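Local coordinates for T9SS C-terminal target domain-containing protein (Bacteroides cellulosilyticus, PDB 5JVK) that belongs to glycoside hydrolase family 39 and probably hydrolyses O-glycosidic bonds, at residues A[10-18]-A[25-33]; A[40-51]-A[63-74]. One frame throughout, in Å; residues are numbered along the deposited sequence.

Contact 1 of 2, residues A[10-18]-A[25-33]; sequences KIQLNPVLV and KNVAKNLGE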
loop_
_atom_site.group_PDB
_atom_site.type_symbol
_atom_site.label_atom_id
_atom_site.label_comp_id
_atom_site.label_asym_id
_atom_site.label_seq_id
_atom_site.Cartn_x
_atom_site.Cartn_y
_atom_site.Cartn_z
ATOM N N LYS A 10 -15.453 -27.549 -17.798
ATOM C CA LYS A 10 -14.913 -26.514 -16.860
ATOM C C LYS A 10 -14.159 -25.406 -17.594
ATOM O O LYS A 10 -13.696 -25.592 -18.725
ATOM C CB LYS A 10 -13.988 -27.157 -15.818
ATOM C CG LYS A 10 -14.715 -27.809 -14.655
ATOM C CD LYS A 10 -15.179 -26.785 -13.631
ATOM C CE LYS A 10 -15.802 -27.467 -12.424
ATOM N NZ LYS A 10 -16.094 -26.504 -11.326
ATOM N N ILE A 11 -14.055 -24.256 -16.928
ATOM C CA ILE A 11 -13.267 -23.116 -17.393
ATOM C C ILE A 11 -12.133 -22.910 -16.387
ATOM O O ILE A 11 -12.390 -22.555 -15.235
ATOM C CB ILE A 11 -14.131 -21.836 -17.488
ATOM C CG1 ILE A 11 -15.262 -22.023 -18.511
ATOM C CG2 ILE A 11 -13.276 -20.627 -17.863
ATOM C CD1 ILE A 11 -16.395 -21.026 -18.372
ATOM N N GLN A 12 -10.891 -23.149 -16.815
ATOM C CA GLN A 12 -9.715 -22.977 -15.952
ATOM C C GLN A 12 -9.130 -21.574 -16.117
ATOM O O GLN A 12 -8.530 -21.262 -17.149
ATOM C CB GLN A 12 -8.649 -24.031 -16.271
ATOM C CG GLN A 12 -7.430 -23.992 -15.355
ATOM C CD GLN A 12 -6.454 -25.122 -15.631
ATOM O OE1 GLN A 12 -5.807 -25.159 -16.678
ATOM N NE2 GLN A 12 -6.337 -26.047 -14.686
ATOM N N LEU A 13 -9.305 -20.737 -15.094
ATOM C CA LEU A 13 -8.712 -19.398 -15.069
ATOM C C LEU A 13 -7.221 -19.468 -14.761
ATOM O O LEU A 13 -6.780 -20.307 -13.970
ATOM C CB LEU A 13 -9.392 -18.517 -14.017
ATOM C CG LEU A 13 -10.858 -18.167 -14.262
ATOM C CD1 LEU A 13 -11.464 -17.556 -13.008
ATOM C CD2 LEU A 13 -11.001 -17.225 -15.449
ATOM N N ASN A 14 -6.455 -18.581 -15.393
ATOM C CA ASN A 14 -5.061 -18.357 -15.023
ATOM C C ASN A 14 -5.068 -17.902 -13.560
ATOM O O ASN A 14 -5.796 -16.967 -13.224
ATOM C CB ASN A 14 -4.436 -17.280 -15.923
ATOM C CG ASN A 14 -2.928 -17.158 -15.758
ATOM O OD1 ASN A 14 -2.369 -17.408 -14.690
ATOM N ND2 ASN A 14 -2.261 -16.746 -16.826
ATOM N N PRO A 15 -4.298 -18.581 -12.680
ATOM C CA PRO A 15 -4.198 -18.133 -11.281
ATOM C C PRO A 15 -3.697 -16.697 -11.117
ATOM O O PRO A 15 -4.077 -16.028 -10.159
ATOM C CB PRO A 15 -3.193 -19.114 -10.666
ATOM C CG PRO A 15 -3.305 -20.336 -11.498
ATOM C CD PRO A 15 -3.580 -19.852 -12.890
ATOM N N VAL A 16 -2.848 -16.251 -12.039
ATOM C CA VAL A 16 -2.364 -14.879 -12.086
ATOM C C VAL A 16 -3.215 -14.095 -13.096
ATOM O O VAL A 16 -3.084 -14.294 -14.306
ATOM C CB VAL A 16 -0.870 -14.840 -12.487
ATOM C CG1 VAL A 16 -0.360 -13.406 -12.584
ATOM C CG2 VAL A 16 -0.035 -15.647 -11.498
ATOM N N LEU A 17 -4.081 -13.212 -12.590
ATOM C CA LEU A 17 -4.942 -12.360 -13.431
ATOM C C LEU A 17 -4.364 -10.941 -13.619
ATOM O O LEU A 17 -5.105 -9.973 -13.809
ATOM C CB LEU A 17 -6.361 -12.308 -12.838
ATOM C CG LEU A 17 -7.121 -13.643 -12.809
ATOM C CD1 LEU A 17 -8.317 -13.581 -11.871
ATOM C CD2 LEU A 17 -7.568 -14.059 -14.206
ATOM N N VAL A 18 -3.033 -10.834 -13.580
ATOM C CA VAL A 18 -2.310 -9.583 -13.798
ATOM C C VAL A 18 -1.162 -9.868 -14.758
ATOM O O VAL A 18 -0.492 -10.889 -14.624
ATOM C CB VAL A 18 -1.731 -9.043 -12.476
ATOM C CG1 VAL A 18 -0.903 -7.785 -12.714
ATOM C CG2 VAL A 18 -2.850 -8.777 -11.478
ATOM N N LYS A 25 -2.075 -12.346 -24.061
ATOM C CA LYS A 25 -2.443 -12.656 -22.684
ATOM C C LYS A 25 -3.153 -14.006 -22.593
ATOM O O LYS A 25 -4.271 -14.161 -23.084
ATOM C CB LYS A 25 -3.329 -11.539 -22.117
ATOM C CG LYS A 25 -2.726 -10.138 -22.209
ATOM C CD LYS A 25 -1.347 -10.042 -21.566
ATOM C CE LYS A 25 -0.775 -8.639 -21.658
ATOM N NZ LYS A 25 0.631 -8.596 -21.165
ATOM N N ASN A 26 -2.479 -14.973 -21.967
ATOM C CA ASN A 26 -3.023 -16.309 -21.735
ATOM C C ASN A 26 -3.939 -16.258 -20.506
ATOM O O ASN A 26 -3.513 -16.532 -19.381
ATOM C CB ASN A 26 -1.870 -17.316 -21.551
ATOM C CG ASN A 26 -2.321 -18.773 -21.606
ATOM O OD1 ASN A 26 -3.496 -19.081 -21.810
ATOM N ND2 ASN A 26 -1.367 -19.683 -21.429
ATOM N N VAL A 27 -5.199 -15.893 -20.739
ATOM C CA VAL A 27 -6.168 -15.661 -19.655
ATOM C C VAL A 27 -6.782 -16.934 -19.055
ATOM O O VAL A 27 -7.037 -16.980 -17.848
ATOM C CB VAL A 27 -7.302 -14.688 -20.077
ATOM C CG1 VAL A 27 -6.717 -13.379 -20.592
ATOM C CG2 VAL A 27 -8.251 -15.312 -21.102
ATOM N N ALA A 28 -7.025 -17.953 -19.881
ATOM C CA ALA A 28 -7.708 -19.173 -19.430
ATOM C C ALA A 28 -7.461 -20.371 -20.351
ATOM O O ALA A 28 -6.825 -20.237 -21.397
ATOM C CB ALA A 28 -9.203 -18.907 -19.302
ATOM N N LYS A 29 -7.959 -21.539 -19.939
ATOM C CA LYS A 29 -7.868 -22.778 -20.721
ATOM C C LYS A 29 -9.233 -23.463 -20.813
ATOM O O LYS A 29 -10.001 -23.476 -19.846
ATOM C CB LYS A 29 -6.853 -23.733 -20.083
ATOM C CG LYS A 29 -6.541 -24.973 -20.908
ATOM C CD LYS A 29 -5.388 -25.762 -20.310
ATOM C CE LYS A 29 -5.168 -27.074 -21.049
ATOM N NZ LYS A 29 -3.967 -27.800 -20.548
ATOM N N ASN A 30 -9.520 -24.035 -21.980
ATOM C CA ASN A 30 -10.752 -24.783 -22.214
ATOM C C ASN A 30 -10.551 -26.222 -21.735
ATOM O O ASN A 30 -9.729 -26.951 -22.294
ATOM C CB ASN A 30 -11.098 -24.757 -23.709
ATOM C CG ASN A 30 -12.514 -25.232 -24.007
ATOM O OD1 ASN A 30 -13.138 -25.936 -23.212
ATOM N ND2 ASN A 30 -13.027 -24.848 -25.172
ATOM N N LEU A 31 -11.296 -26.618 -20.701
ATOM C CA LEU A 31 -11.302 -28.005 -20.218
ATOM C C LEU A 31 -12.528 -28.803 -20.699
ATOM O O LEU A 31 -12.844 -29.853 -20.135
ATOM C CB LEU A 31 -11.219 -28.035 -18.685
ATOM C CG LEU A 31 -10.020 -27.354 -18.019
ATOM C CD1 LEU A 31 -10.111 -27.533 -16.509
ATOM C CD2 LEU A 31 -8.699 -27.897 -18.546
ATOM N N GLY A 32 -13.201 -28.320 -21.748
ATOM C CA GLY A 32 -14.351 -29.012 -22.337
ATOM C C GLY A 32 -13.965 -30.166 -23.248
ATOM O O GLY A 32 -12.799 -30.573 -23.300
ATOM N N GLU A 33 -14.960 -30.692 -23.963
ATOM C CA GLU A 33 -14.791 -31.864 -24.830
ATOM C C GLU A 33 -15.526 -31.676 -26.161
ATOM O O GLU A 33 -16.582 -31.045 -26.210
ATOM C CB GLU A 33 -15.317 -33.122 -24.125
ATOM C CG GLU A 33 -14.633 -33.444 -22.798
ATOM C CD GLU A 33 -15.276 -34.601 -22.048
ATOM O OE1 GLU A 33 -15.917 -35.463 -22.690
ATOM O OE2 GLU A 33 -15.135 -34.649 -20.805
#

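Contact 2 of 2, residues A[40-51]-A[63-74]; sequences GKLVRYGDNLTF and IDVTELGYYTLE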
loop_
_atom_site.group_PDB
_atom_site.type_symbol
_atom_site.label_atom_id
_atom_site.label_comp_id
_atom_site.label_asym_id
_atom_site.label_seq_id
_atom_site.Cartn_x
_atom_site.Cartn_y
_atom_site.Cartn_z
ATOM N N GLY A 40 -13.724 -15.590 -25.191
ATOM C CA GLY A 40 -13.315 -14.619 -24.172
ATOM C C GLY A 40 -13.333 -13.197 -24.706
ATOM O O GLY A 40 -12.855 -12.945 -25.812
ATOM N N LYS A 41 -13.896 -12.279 -23.918
ATOM C CA LYS A 41 -13.923 -10.848 -24.234
ATOM C C LYS A 41 -13.270 -10.074 -23.093
ATOM O O LYS A 41 -13.701 -10.196 -21.945
ATOM C CB LYS A 41 -15.363 -10.364 -24.400
ATOM C CG LYS A 41 -16.022 -10.758 -25.711
ATOM C CD LYS A 41 -17.470 -10.286 -25.780
ATOM C CE LYS A 41 -17.581 -8.799 -26.093
ATOM N NZ LYS A 41 -18.939 -8.262 -25.798
ATOM N N LEU A 42 -12.237 -9.292 -23.411
ATOM C CA LEU A 42 -11.607 -8.376 -22.453
ATOM C C LEU A 42 -12.095 -6.966 -22.744
ATOM O O LEU A 42 -11.748 -6.405 -23.776
ATOM C CB LEU A 42 -10.081 -8.427 -22.563
ATOM C CG LEU A 42 -9.400 -9.672 -21.993
ATOM C CD1 LEU A 42 -7.962 -9.753 -22.484
ATOM C CD2 LEU A 42 -9.450 -9.690 -20.473
ATOM N N VAL A 43 -12.884 -6.407 -21.823
ATOM C CA VAL A 43 -13.516 -5.090 -21.984
ATOM C C VAL A 43 -12.925 -4.089 -20.986
ATOM O O VAL A 43 -13.010 -4.292 -19.775
ATOM C CB VAL A 43 -15.042 -5.178 -21.760
ATOM C CG1 VAL A 43 -15.721 -3.884 -22.192
ATOM C CG2 VAL A 43 -15.629 -6.372 -22.508
ATOM N N ARG A 44 -12.350 -3.003 -21.504
ATOM C CA ARG A 44 -11.652 -2.009 -20.682
ATOM C C ARG A 44 -12.629 -1.106 -19.926
ATOM O O ARG A 44 -13.697 -0.774 -20.441
ATOM C CB ARG A 44 -10.739 -1.148 -21.561
ATOM C CG ARG A 44 -9.830 -0.209 -20.781
ATOM C CD ARG A 44 -8.625 0.253 -21.585
ATOM N NE ARG A 44 -8.975 1.158 -22.679
ATOM C CZ ARG A 44 -8.094 1.750 -23.486
ATOM N NH1 ARG A 44 -6.785 1.546 -23.343
ATOM N NH2 ARG A 44 -8.515 2.560 -24.451
ATOM N N TYR A 45 -12.251 -0.710 -18.710
ATOM C CA TYR A 45 -13.055 0.213 -17.900
ATOM C C TYR A 45 -13.167 1.573 -18.603
ATOM O O TYR A 45 -12.203 2.044 -19.221
ATOM C CB TYR A 45 -12.444 0.365 -16.489
ATOM C CG TYR A 45 -13.140 1.348 -15.567
ATOM C CD1 TYR A 45 -12.925 2.726 -15.685
ATOM C CD2 TYR A 45 -13.988 0.902 -14.552
ATOM C CE1 TYR A 45 -13.556 3.626 -14.845
ATOM C CE2 TYR A 45 -14.620 1.798 -13.704
ATOM C CZ TYR A 45 -14.399 3.158 -13.855
ATOM O OH TYR A 45 -15.026 4.053 -13.020
ATOM N N GLY A 46 -14.352 2.179 -18.518
ATOM C CA GLY A 46 -14.589 3.533 -19.024
ATOM C C GLY A 46 -15.045 3.604 -20.470
ATOM O O GLY A 46 -16.167 4.029 -20.742
ATOM N N ASP A 47 -14.171 3.201 -21.391
ATOM C CA ASP A 47 -14.422 3.317 -22.836
ATOM C C ASP A 47 -14.764 1.995 -23.544
ATOM O O ASP A 47 -15.026 1.997 -24.748
ATOM C CB ASP A 47 -13.232 4.007 -23.529
ATOM C CG ASP A 47 -11.973 3.144 -23.572
ATOM O OD1 ASP A 47 -11.806 2.247 -22.718
ATOM O OD2 ASP A 47 -11.136 3.377 -24.467
ATOM N N ASN A 48 -14.750 0.886 -22.802
ATOM C CA ASN A 48 -15.136 -0.441 -23.315
ATOM C C ASN A 48 -14.338 -0.923 -24.544
ATOM O O ASN A 48 -14.887 -1.604 -25.412
ATOM C CB ASN A 48 -16.650 -0.500 -23.603
ATOM C CG ASN A 48 -17.498 -0.084 -22.411
ATOM O OD1 ASN A 48 -18.444 0.685 -22.559
ATOM N ND2 ASN A 48 -17.167 -0.590 -21.228
ATOM N N LEU A 49 -13.052 -0.572 -24.610
ATOM C CA LEU A 49 -12.152 -1.132 -25.619
ATOM C C LEU A 49 -12.124 -2.650 -25.430
ATOM O O LEU A 49 -11.779 -3.139 -24.351
ATOM C CB LEU A 49 -10.741 -0.550 -25.482
ATOM C CG LEU A 49 -9.684 -0.993 -26.503
ATOM C CD1 LEU A 49 -10.060 -0.540 -27.906
ATOM C CD2 LEU A 49 -8.314 -0.453 -26.120
ATOM N N THR A 50 -12.508 -3.377 -26.478
ATOM C CA THR A 50 -12.748 -4.819 -26.397
ATOM C C THR A 50 -11.735 -5.606 -27.231
ATOM O O THR A 50 -11.364 -5.185 -28.328
ATOM C CB THR A 50 -14.181 -5.157 -26.855
ATOM O OG1 THR A 50 -15.118 -4.411 -26.066
ATOM C CG2 THR A 50 -14.477 -6.650 -26.708
ATOM N N PHE A 51 -11.291 -6.739 -26.687
ATOM C CA PHE A 51 -10.417 -7.679 -27.392
ATOM C C PHE A 51 -10.985 -9.089 -27.253
ATOM O O PHE A 51 -11.390 -9.485 -26.161
ATOM C CB PHE A 51 -8.997 -7.613 -26.831
ATOM C CG PHE A 51 -8.354 -6.268 -26.991
ATOM C CD1 PHE A 51 -7.888 -5.853 -28.236
ATOM C CD2 PHE A 51 -8.228 -5.403 -25.906
ATOM C CE1 PHE A 51 -7.300 -4.605 -28.395
ATOM C CE2 PHE A 51 -7.643 -4.155 -26.059
ATOM C CZ PHE A 51 -7.181 -3.753 -27.304
ATOM N N ILE A 63 -5.490 -13.877 -25.883
ATOM C CA ILE A 63 -6.084 -12.670 -26.473
ATOM C C ILE A 63 -5.005 -11.607 -26.683
ATOM O O ILE A 63 -4.216 -11.334 -25.778
ATOM C CB ILE A 63 -7.215 -12.092 -25.587
ATOM C CG1 ILE A 63 -8.235 -13.191 -25.246
ATOM C CG2 ILE A 63 -7.907 -10.916 -26.284
ATOM C CD1 ILE A 63 -9.407 -12.740 -24.400
ATOM N N ASP A 64 -4.992 -11.011 -27.876
ATOM C CA ASP A 64 -4.051 -9.943 -28.224
ATOM C C ASP A 64 -4.539 -8.608 -27.658
ATOM O O ASP A 64 -5.565 -8.086 -28.095
ATOM C CB ASP A 64 -3.905 -9.818 -29.747
ATOM C CG ASP A 64 -3.309 -11.062 -30.390
ATOM O OD1 ASP A 64 -2.184 -11.448 -30.012
ATOM O OD2 ASP A 64 -3.960 -11.639 -31.293
ATOM N N VAL A 65 -3.798 -8.065 -26.692
ATOM C CA VAL A 65 -4.151 -6.813 -26.020
ATOM C C VAL A 65 -3.165 -5.731 -26.454
ATOM O O VAL A 65 -1.983 -5.802 -26.123
ATOM C CB VAL A 65 -4.124 -6.989 -24.487
ATOM C CG1 VAL A 65 -4.452 -5.679 -23.778
ATOM C CG2 VAL A 65 -5.092 -8.091 -24.068
ATOM N N THR A 66 -3.663 -4.739 -27.193
ATOM C CA THR A 66 -2.835 -3.682 -27.792
ATOM C C THR A 66 -2.636 -2.428 -26.930
ATOM O O THR A 66 -1.802 -1.581 -27.270
ATOM C CB THR A 66 -3.417 -3.225 -29.146
ATOM O OG1 THR A 66 -4.668 -2.557 -28.934
ATOM C CG2 THR A 66 -3.623 -4.413 -30.080
ATOM N N GLU A 67 -3.406 -2.296 -25.849
ATOM C CA GLU A 67 -3.308 -1.147 -24.938
ATOM C C GLU A 67 -3.416 -1.584 -23.481
ATOM O O GLU A 67 -4.074 -2.576 -23.168
ATOM C CB GLU A 67 -4.418 -0.134 -25.226
ATOM C CG GLU A 67 -4.271 0.645 -26.523
ATOM C CD GLU A 67 -5.373 1.679 -26.706
ATOM O OE1 GLU A 67 -5.694 2.398 -25.732
ATOM O OE2 GLU A 67 -5.924 1.784 -27.824
ATOM N N LEU A 68 -2.786 -0.817 -22.595
ATOM C CA LEU A 68 -2.879 -1.048 -21.152
ATOM C C LEU A 68 -4.286 -0.740 -20.636
ATOM O O LEU A 68 -5.036 0.034 -21.247
ATOM C CB LEU A 68 -1.864 -0.182 -20.392
ATOM C CG LEU A 68 -0.377 -0.402 -20.673
ATOM C CD1 LEU A 68 0.458 0.566 -19.852
ATOM C CD2 LEU A 68 0.024 -1.839 -20.380
ATOM N N GLY A 69 -4.632 -1.355 -19.509
ATOM C CA GLY A 69 -5.899 -1.086 -18.859
ATOM C C GLY A 69 -6.320 -2.104 -17.824
ATOM O O GLY A 69 -5.717 -3.166 -17.692
ATOM N N TYR A 70 -7.355 -1.731 -17.079
ATOM C CA TYR A 70 -8.095 -2.608 -16.188
ATOM C C TYR A 70 -9.271 -3.143 -16.995
ATOM O O TYR A 70 -10.116 -2.364 -17.449
ATOM C CB TYR A 70 -8.602 -1.815 -14.979
ATOM C CG TYR A 70 -9.297 -2.653 -13.934
ATOM C CD1 TYR A 70 -8.564 -3.488 -13.091
ATOM C CD2 TYR A 70 -10.684 -2.611 -13.780
ATOM C CE1 TYR A 70 -9.190 -4.261 -12.127
ATOM C CE2 TYR A 70 -11.320 -3.385 -12.817
ATOM C CZ TYR A 70 -10.567 -4.206 -11.995
ATOM O OH TYR A 70 -11.179 -4.972 -11.046
ATOM N N TYR A 71 -9.317 -4.463 -17.178
ATOM C CA TYR A 71 -10.310 -5.104 -18.042
ATOM C C TYR A 71 -11.263 -5.990 -17.254
ATOM O O TYR A 71 -10.880 -6.576 -16.242
ATOM C CB TYR A 71 -9.614 -5.948 -19.115
ATOM C CG TYR A 71 -8.847 -5.134 -20.127
ATOM C CD1 TYR A 71 -9.421 -4.784 -21.350
ATOM C CD2 TYR A 71 -7.546 -4.705 -19.865
ATOM C CE1 TYR A 71 -8.722 -4.035 -22.284
ATOM C CE2 TYR A 71 -6.839 -3.950 -20.792
ATOM C CZ TYR A 71 -7.433 -3.618 -21.999
ATOM O OH TYR A 71 -6.743 -2.873 -22.920
ATOM N N THR A 72 -12.506 -6.065 -17.727
ATOM C CA THR A 72 -13.449 -7.100 -17.311
ATOM C C THR A 72 -13.332 -8.240 -18.323
ATOM O O THR A 72 -13.426 -8.012 -19.533
ATOM C CB THR A 72 -14.901 -6.578 -17.282
ATOM O OG1 THR A 72 -14.984 -5.421 -16.441
ATOM C CG2 THR A 72 -15.855 -7.644 -16.751
ATOM N N LEU A 73 -13.112 -9.453 -17.820
ATOM C CA LEU A 73 -12.987 -10.654 -18.645
ATOM C C LEU A 73 -14.302 -11.434 -18.614
ATOM O O LEU A 73 -14.639 -12.036 -17.593
ATOM C CB LEU A 73 -11.837 -11.528 -18.130
ATOM C CG LEU A 73 -11.606 -12.906 -18.762
ATOM C CD1 LEU A 73 -11.406 -12.828 -20.269
ATOM C CD2 LEU A 73 -10.412 -13.570 -18.100
ATOM N N GLU A 74 -15.039 -11.410 -19.726
ATOM C CA GLU A 74 -16.284 -12.175 -19.881
ATOM C C GLU A 74 -15.987 -13.473 -20.634
ATOM O O GLU A 74 -15.575 -13.429 -21.793
ATOM C CB GLU A 74 -17.323 -11.356 -20.655
ATOM C CG GLU A 74 -17.812 -10.112 -19.923
ATOM C CD GLU A 74 -18.430 -9.069 -20.845
ATOM O OE1 GLU A 74 -19.010 -9.443 -21.889
ATOM O OE2 GLU A 74 -18.340 -7.864 -20.514
#

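Contact 1 of 2, residues A[10-18]-A[25-33]
Asn14 ND2 gives a hydrogen to the backbone O of Asn26 at 2.9 Å, in a nearly straight bond: the acceptor lies in the plane of the Asn14 amide, and the N-H comes in almost head-on to the Asn26 carbonyl. With chi1 at -170° the amide carbon swings away from its own backbone N and reaches across to the opposing strand, and the other end of the amide is used as well: Asn14 OD1 takes the N-H of Val16 at 2.9 Å, an Asx turn in which the donor sits above the amide plane. Both ends being held, the rotation of the amide is fixed. Beside it, Asn14 N bonds to Val27 O at 3.0 Å. These bonds continue a short antiparallel ladder, in which strand 11-13 forms one border of a three-stranded sheet with 23-30 in the middle and 60-65 beyond. Gln12 and Lys29 face each other as a hydrogen-bonded pair, Lys29 N to Gln12 O being 2.9 Å. Their extended side chains run alongside one another, and Gln12 OE1 lies 3.7 Å from Lys29 CD. Just past the strand, Leu31 lays CD1 against Gln12 CB at 3.8 Å and also touches Lys10 CB. Ile11 and Leu13 project from the other face onto Leu75 of strand 69-78. At the far end Leu31 N reaches Lys10 O, while Asn30 OD1 accepts from Gly32 N at 2.8 Å in a second Asx turn.

Contact 2 of 2, residues A[40-51]-A[63-74]
Strand 40-44 runs antiparallel to strand 69-74, their axes 4.3 Å apart at closest and 144° between directions, with Lys41-Glu74 and Val43-Thr72 as hydrogen-bonded pairs. Strand 50-51 turns back along 40-44 as a beta hairpin, and strand 63-65 belongs to a second sheet, so the contact closes one end of a small beta sandwich. Between the layers Leu42 spreads its methyls: Leu42 CD1 lies 3.7 Å from Val65 CG2 and also meets the end of Ile63, while CD2 presses on Leu73 CD1. Phe51 fills the next place. Val65 CA stands over the middle of its ring, 4.2 Å from the centroid, in a CH-pi contact, and Tyr71 meets the ring at its edge. The Tyr71 hydroxyl is tied to Glu67 O at 2.7 Å.

Arg44 ends in a salt-bridge network. A bend at chi3 (69°) turns the guanidinium so that NE and NH2 take Asp47 side-on, one nitrogen to each carboxylate oxygen through its syn lone pair, NH2 lying 2.7 Å from OD2. NH1 divides its hydrogens between Leu68 O, in the guanidinium plane, and Glu67 OE1 at 2.8 Å, which it meets from above a carboxylate turned 67° from the guanidinium. The arginine's charge probably helps keep both carboxylates ionised. A leucine here would probably leave Asp47 and Glu67 without the charge between them and the Leu68 carbonyl without its donor. One face of the guanidinium is covered by Leu49, whose CD2 sits 3.4 Å above the plane, over its centre.

Contact 1 and contact 2 lie in the same N-terminal beta sandwich, their centres about 16 Å apart, and follow one another along the chain. Strand 23-30 of contact 1 pairs with strand 60-65, which enters contact 2: Lys25 N lies 2.9 Å from Ile63 O, a probable hydrogen bond. Between the layers Val27 CB packs on Leu73 CD2 at 3.9 Å, next to Leu42. Both contacts sit on the same side of the chain's centre, about 28 and 25 Å from it, in a domain apart from the eight-stranded parallel barrel, which in this family carries the active site. Contact 1 borders helix 118-127 through Val16 and Val18; contact 2 reaches Trp471 through Tyr45.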